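Local structure of pre-crRNA processing endonuclease (4R0J) at residues V64-Q69 against G201-K206; G167-L172 against V197-A202. The protein probably cleaves precursor CRISPR RNA as a Cas5-family endonuclease of subtype I-C, contributing to adaptive defence against viruses and other mobile genetic elements. All coordinates share one frame; numbering follows the deposited sequence.

Contact 1 (V64-Q69 against G201-K206); sequences VKVVNQ and GAIKFK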
loop_
_atom_site.group_PDB
_atom_site.type_symbol
_atom_site.label_atom_id
_atom_site.label_comp_id
_atom_site.label_asym_id
_atom_site.label_seq_id
_atom_site.Cartn_x
_atom_site.Cartn_y
_atom_site.Cartn_z
ATOM N N VAL A 64 1.951 2.989 6.648
ATOM C CA VAL A 64 1.603 1.605 6.926
ATOM C C VAL A 64 2.283 1.180 8.226
ATOM O O VAL A 64 3.396 1.619 8.525
ATOM C CB VAL A 64 1.992 0.637 5.772
ATOM C CG1 VAL A 64 3.507 0.618 5.534
ATOM C CG2 VAL A 64 1.485 -0.774 6.060
ATOM N N LYS A 65 1.588 0.376 9.022
ATOM C CA LYS A 65 2.215 -0.209 10.209
ATOM C C LYS A 65 2.395 -1.706 9.968
ATOM O O LYS A 65 1.459 -2.403 9.536
ATOM C CB LYS A 65 1.394 0.070 11.469
ATOM C CG LYS A 65 1.326 1.551 11.816
ATOM C CD LYS A 65 0.692 1.794 13.172
ATOM C CE LYS A 65 0.629 3.279 13.491
ATOM N NZ LYS A 65 -0.095 3.537 14.765
ATOM N N VAL A 66 3.620 -2.179 10.195
ATOM C CA VAL A 66 3.973 -3.587 10.054
ATOM C C VAL A 66 3.784 -4.214 11.426
ATOM O O VAL A 66 4.519 -3.903 12.367
ATOM C CB VAL A 66 5.427 -3.716 9.632
ATOM C CG1 VAL A 66 5.858 -5.183 9.545
ATOM C CG2 VAL A 66 5.648 -2.980 8.302
ATOM N N VAL A 67 2.767 -5.057 11.559
ATOM C CA VAL A 67 2.388 -5.543 12.889
ATOM C C VAL A 67 3.207 -6.737 13.359
ATOM O O VAL A 67 3.582 -6.844 14.542
ATOM C CB VAL A 67 0.905 -5.917 12.909
ATOM C CG1 VAL A 67 0.532 -6.556 14.247
ATOM C CG2 VAL A 67 0.049 -4.671 12.632
ATOM N N ASN A 68 3.469 -7.651 12.437
ATOM C CA ASN A 68 4.149 -8.906 12.767
ATOM C C ASN A 68 5.625 -8.910 12.434
ATOM O O ASN A 68 6.051 -8.242 11.495
ATOM C CB ASN A 68 3.499 -10.073 12.024
ATOM C CG ASN A 68 2.075 -10.328 12.470
ATOM O OD1 ASN A 68 1.640 -9.823 13.502
ATOM N ND2 ASN A 68 1.338 -11.106 11.690
ATOM N N GLN A 69 6.382 -9.703 13.192
ATOM C CA GLN A 69 7.784 -9.956 12.898
ATOM C C GLN A 69 7.902 -10.385 11.438
ATOM O O GLN A 69 7.132 -11.217 10.967
ATOM C CB GLN A 69 8.326 -11.068 13.789
ATOM C CG GLN A 69 9.743 -11.461 13.416
ATOM C CD GLN A 69 10.236 -12.663 14.186
ATOM O OE1 GLN A 69 9.470 -13.573 14.496
ATOM N NE2 GLN A 69 11.522 -12.671 14.497
ATOM N N GLY A 201 7.667 0.418 13.845
ATOM C CA GLY A 201 6.805 -0.377 12.985
ATOM C C GLY A 201 6.090 0.390 11.888
ATOM O O GLY A 201 5.414 -0.222 11.050
ATOM N N ALA A 202 6.216 1.716 11.896
ATOM C CA ALA A 202 5.497 2.556 10.941
ATOM C C ALA A 202 6.390 3.048 9.808
ATOM O O ALA A 202 7.508 3.521 10.045
ATOM C CB ALA A 202 4.864 3.738 11.659
ATOM N N ILE A 203 5.880 2.952 8.582
ATOM C CA ILE A 203 6.580 3.478 7.422
ATOM C C ILE A 203 5.694 4.528 6.768
ATOM O O ILE A 203 4.531 4.259 6.454
ATOM C CB ILE A 203 6.864 2.359 6.399
ATOM C CG1 ILE A 203 7.750 1.284 7.023
ATOM C CG2 ILE A 203 7.513 2.930 5.126
ATOM C CD1 ILE A 203 7.847 0.022 6.164
ATOM N N LYS A 204 6.248 5.722 6.573
ATOM C CA LYS A 204 5.556 6.790 5.871
ATOM C C LYS A 204 5.994 6.786 4.417
ATOM O O LYS A 204 7.108 6.365 4.094
ATOM C CB LYS A 204 5.879 8.145 6.502
ATOM C CG LYS A 204 5.506 8.267 7.966
ATOM C CD LYS A 204 5.837 9.661 8.469
ATOM C CE LYS A 204 5.536 9.798 9.951
ATOM N NZ LYS A 204 4.093 9.550 10.219
ATOM N N PHE A 205 5.111 7.230 3.532
ATOM C CA PHE A 205 5.427 7.243 2.117
ATOM C C PHE A 205 5.455 8.657 1.585
ATOM O O PHE A 205 4.474 9.388 1.705
ATOM C CB PHE A 205 4.445 6.366 1.319
ATOM C CG PHE A 205 4.552 4.916 1.656
ATOM C CD1 PHE A 205 5.512 4.124 1.055
ATOM C CD2 PHE A 205 3.741 4.358 2.632
ATOM C CE1 PHE A 205 5.643 2.794 1.386
ATOM C CE2 PHE A 205 3.863 3.023 2.973
ATOM C CZ PHE A 205 4.821 2.236 2.358
ATOM N N LYS A 206 6.595 9.038 1.016
ATOM C CA LYS A 206 6.779 10.381 0.489
ATOM C C LYS A 206 6.229 10.461 -0.928
ATOM O O LYS A 206 6.057 9.439 -1.590
ATOM C CB LYS A 206 8.262 10.769 0.511
ATOM C CG LYS A 206 9.140 9.963 -0.442
ATOM C CD LYS A 206 10.514 9.666 0.169
ATOM C CE LYS A 206 11.324 10.929 0.406
ATOM N NZ LYS A 206 12.637 10.643 1.067
#
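V64 and I203 face each other as a hydrogen-bonded pair of antiparallel strands whose axes approach to 4.8 Å, with 151° between their chain directions. V64 N donates to I203 O at 2.9 Å, and I203 N returns a nearly straight bond to V64 O at 2.8 Å. One step on, K65 and A202 form the non-hydrogen-bonded pair; V66 N to G201 O, 2.8 Å, then closes the ladder at G201, just before its strand begins, where phi is positive (88°). Side chains divide between two faces. On the face of V64 and I203, V64 CG1 sits between the backbone N and the carbonyl carbon (chi1 62°), which brings it to the edge of the F205 ring, 3.5 Å from CE2, and the same methyl lies 3.9 Å from I203 CB. I203 CG2 lies over one face of that ring, offset toward the rim, and L44 of helix 41-51 touches V64 and F205. On the A202 face, K65 CG passes A202 CB at 4.2 Å before its extended chain leads off to Y158, whose ring and carbonyl oxygen both engage the ammonium group. Such pairing joins strands 57-66 and 202-215 within the large antiparallel sheet of this Cas5-family fold.

Contact 2 (G167-L172 against V197-A202); sequences GVTIDL and VMENGA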
loop_
_atom_site.group_PDB
_atom_site.type_symbol
_atom_site.label_atom_id
_atom_site.label_comp_id
_atom_site.label_asym_id
_atom_site.label_seq_id
_atom_site.Cartn_x
_atom_site.Cartn_y
_atom_site.Cartn_z
ATOM N N GLY A 167 9.442 0.256 19.444
ATOM C CA GLY A 167 10.622 0.354 20.298
ATOM C C GLY A 167 11.913 0.557 19.517
ATOM O O GLY A 167 12.915 1.052 20.055
ATOM N N VAL A 168 11.896 0.178 18.243
ATOM C CA VAL A 168 13.081 0.349 17.406
ATOM C C VAL A 168 12.790 1.086 16.103
ATOM O O VAL A 168 11.658 1.114 15.600
ATOM C CB VAL A 168 13.775 -1.003 17.081
ATOM C CG1 VAL A 168 14.302 -1.661 18.363
ATOM C CG2 VAL A 168 12.830 -1.937 16.326
ATOM N N THR A 169 13.838 1.684 15.556
ATOM C CA THR A 169 13.765 2.296 14.240
ATOM C C THR A 169 14.784 1.599 13.347
ATOM O O THR A 169 15.946 1.409 13.741
ATOM C CB THR A 169 14.036 3.796 14.322
ATOM O OG1 THR A 169 13.007 4.414 15.102
ATOM C CG2 THR A 169 14.049 4.414 12.925
ATOM N N ILE A 170 14.339 1.180 12.164
ATOM C CA ILE A 170 15.105 0.286 11.313
ATOM C C ILE A 170 15.212 0.822 9.899
ATOM O O ILE A 170 14.198 1.190 9.288
ATOM C CB ILE A 170 14.434 -1.101 11.241
ATOM C CG1 ILE A 170 14.394 -1.734 12.639
ATOM C CG2 ILE A 170 15.167 -1.999 10.288
ATOM C CD1 ILE A 170 13.813 -3.124 12.652
ATOM N N ASP A 171 16.434 0.866 9.380
ATOM C CA ASP A 171 16.639 1.198 7.967
ATOM C C ASP A 171 16.388 -0.041 7.113
ATOM O O ASP A 171 17.115 -1.030 7.204
ATOM C CB ASP A 171 18.070 1.709 7.777
ATOM C CG ASP A 171 18.386 2.058 6.332
ATOM O OD1 ASP A 171 17.461 2.062 5.486
ATOM O OD2 ASP A 171 19.572 2.353 6.052
ATOM N N LEU A 172 15.350 0.017 6.279
ATOM C CA LEU A 172 15.014 -1.120 5.422
ATOM C C LEU A 172 15.670 -1.026 4.050
ATOM O O LEU A 172 15.461 -1.884 3.188
ATOM C CB LEU A 172 13.497 -1.239 5.284
ATOM C CG LEU A 172 12.791 -1.575 6.603
ATOM C CD1 LEU A 172 11.276 -1.601 6.412
ATOM C CD2 LEU A 172 13.307 -2.892 7.173
ATOM N N VAL A 197 12.521 3.844 5.931
ATOM C CA VAL A 197 12.806 3.741 7.372
ATOM C C VAL A 197 11.514 3.330 8.084
ATOM O O VAL A 197 10.446 3.901 7.850
ATOM C CB VAL A 197 13.317 5.071 7.937
ATOM C CG1 VAL A 197 13.426 5.011 9.461
ATOM C CG2 VAL A 197 14.661 5.443 7.303
HETATM N N MSE A 198 11.611 2.324 8.941
HETATM C CA MSE A 198 10.462 1.871 9.708
HETATM C C MSE A 198 10.696 2.268 11.164
HETATM O O MSE A 198 11.596 1.762 11.809
HETATM C CB MSE A 198 10.300 0.355 9.583
HETATM C CG MSE A 198 9.117 -0.227 10.361
HETATM SE SE MSE A 198 8.903 -2.148 10.046
HETATM C CE MSE A 198 10.641 -2.735 10.769
ATOM N N GLU A 199 9.877 3.198 11.637
ATOM C CA GLU A 199 10.004 3.784 12.956
ATOM C C GLU A 199 8.877 3.264 13.850
ATOM O O GLU A 199 7.694 3.580 13.635
ATOM C CB GLU A 199 9.932 5.302 12.850
ATOM C CG GLU A 199 10.229 6.019 14.166
ATOM C CD GLU A 199 10.288 7.528 13.999
ATOM O OE1 GLU A 199 9.466 8.083 13.233
ATOM O OE2 GLU A 199 11.166 8.156 14.618
ATOM N N ASN A 200 9.256 2.454 14.835
ATOM C CA ASN A 200 8.300 1.790 15.719
ATOM C C ASN A 200 7.235 1.031 14.942
ATOM O O ASN A 200 6.063 0.999 15.335
ATOM C CB ASN A 200 7.670 2.801 16.669
ATOM C CG ASN A 200 8.689 3.416 17.589
ATOM O OD1 ASN A 200 9.543 2.712 18.145
ATOM N ND2 ASN A 200 8.639 4.731 17.733
ATOM N N GLY A 201 7.667 0.418 13.845
ATOM C CA GLY A 201 6.805 -0.377 12.985
ATOM C C GLY A 201 6.090 0.390 11.888
ATOM O O GLY A 201 5.414 -0.222 11.050
ATOM N N ALA A 202 6.216 1.716 11.896
ATOM C CA ALA A 202 5.497 2.556 10.941
ATOM C C ALA A 202 6.390 3.048 9.808
ATOM O O ALA A 202 7.508 3.521 10.045
ATOM C CB ALA A 202 4.864 3.738 11.659
HETATM O O HOH W 1 10.470 -0.233 13.452
#
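I170 and M198 form the hydrogen-bonded centre of this antiparallel pairing: I170 N donates to M198 O, and M198 N to I170 O, both at 2.8 Å. The short strand axes approach to 4.7 Å. On the side-chain face of this pair packing is tight. M198, a selenomethionine, starts with CG anti to the backbone N (chi1 180°) and bends only at chi3 (62°), a course that swings its terminal CE alongside I170, 3.7 Å from CD1. L172 CD1 crosses the root of the same side chain, 3.9 Å from M198 CB, and Y165, V66 and I203 also touch M198.

The T169, V197 and E199 face is exposed by contrast. T169 spans its neighbours there: its methyl CG2 lies 3.6 Å from V197 CG1, and OG1 lies 3.3 Å from the aliphatic CG of E199, so the hydroxyl meets the methylene part of that side chain rather than its carboxylate.

Beyond E199 the second strand enters a type I' turn, E199 to A202, opposite the lead-in G167-V168, and polar bonds replace apolar contact. N200 N donates to V168 O. The N200 side chain accepts from G167 N at OD1, 2.8 Å, a bent bond whose donor stands 30° from the carbonyl plane. A water bridges the two segments here: it accepts from G201 N at 2.9 Å and lies in donating position to V168 O and M198 O, though it has more acceptors in reach than protons. The chemistry implies a strand pair held by its reciprocal I170-M198 amide bonds and apolar contact on the M198 face, and, beside the turn that leads into strand 202-215, by amide, side-chain and water bonds.

Overall arrangement
After strands 11-17 and 19-20 and helix 41-51, the chain forms strand 57-66, and contact 1 closes a long loop when 201-206 returns to it after 131 residues that include helices and further strands. Contact 2 closes a much shorter loop of 24 residues, the hairpin of strands 169-179 and 191-199, and its first segment lies within the span of contact 1. Both include G201 and A202 of one turn. Their centres are 8 Å apart, and M198 SE meets V66 CG2 at 3.8 Å across them. Contact 1 pairs 57-66 with 202-215 and contact 2 pairs 191-199 with 169-179, the sheet's outermost strand within this chain; the E199-A202 turn joins the two pairs.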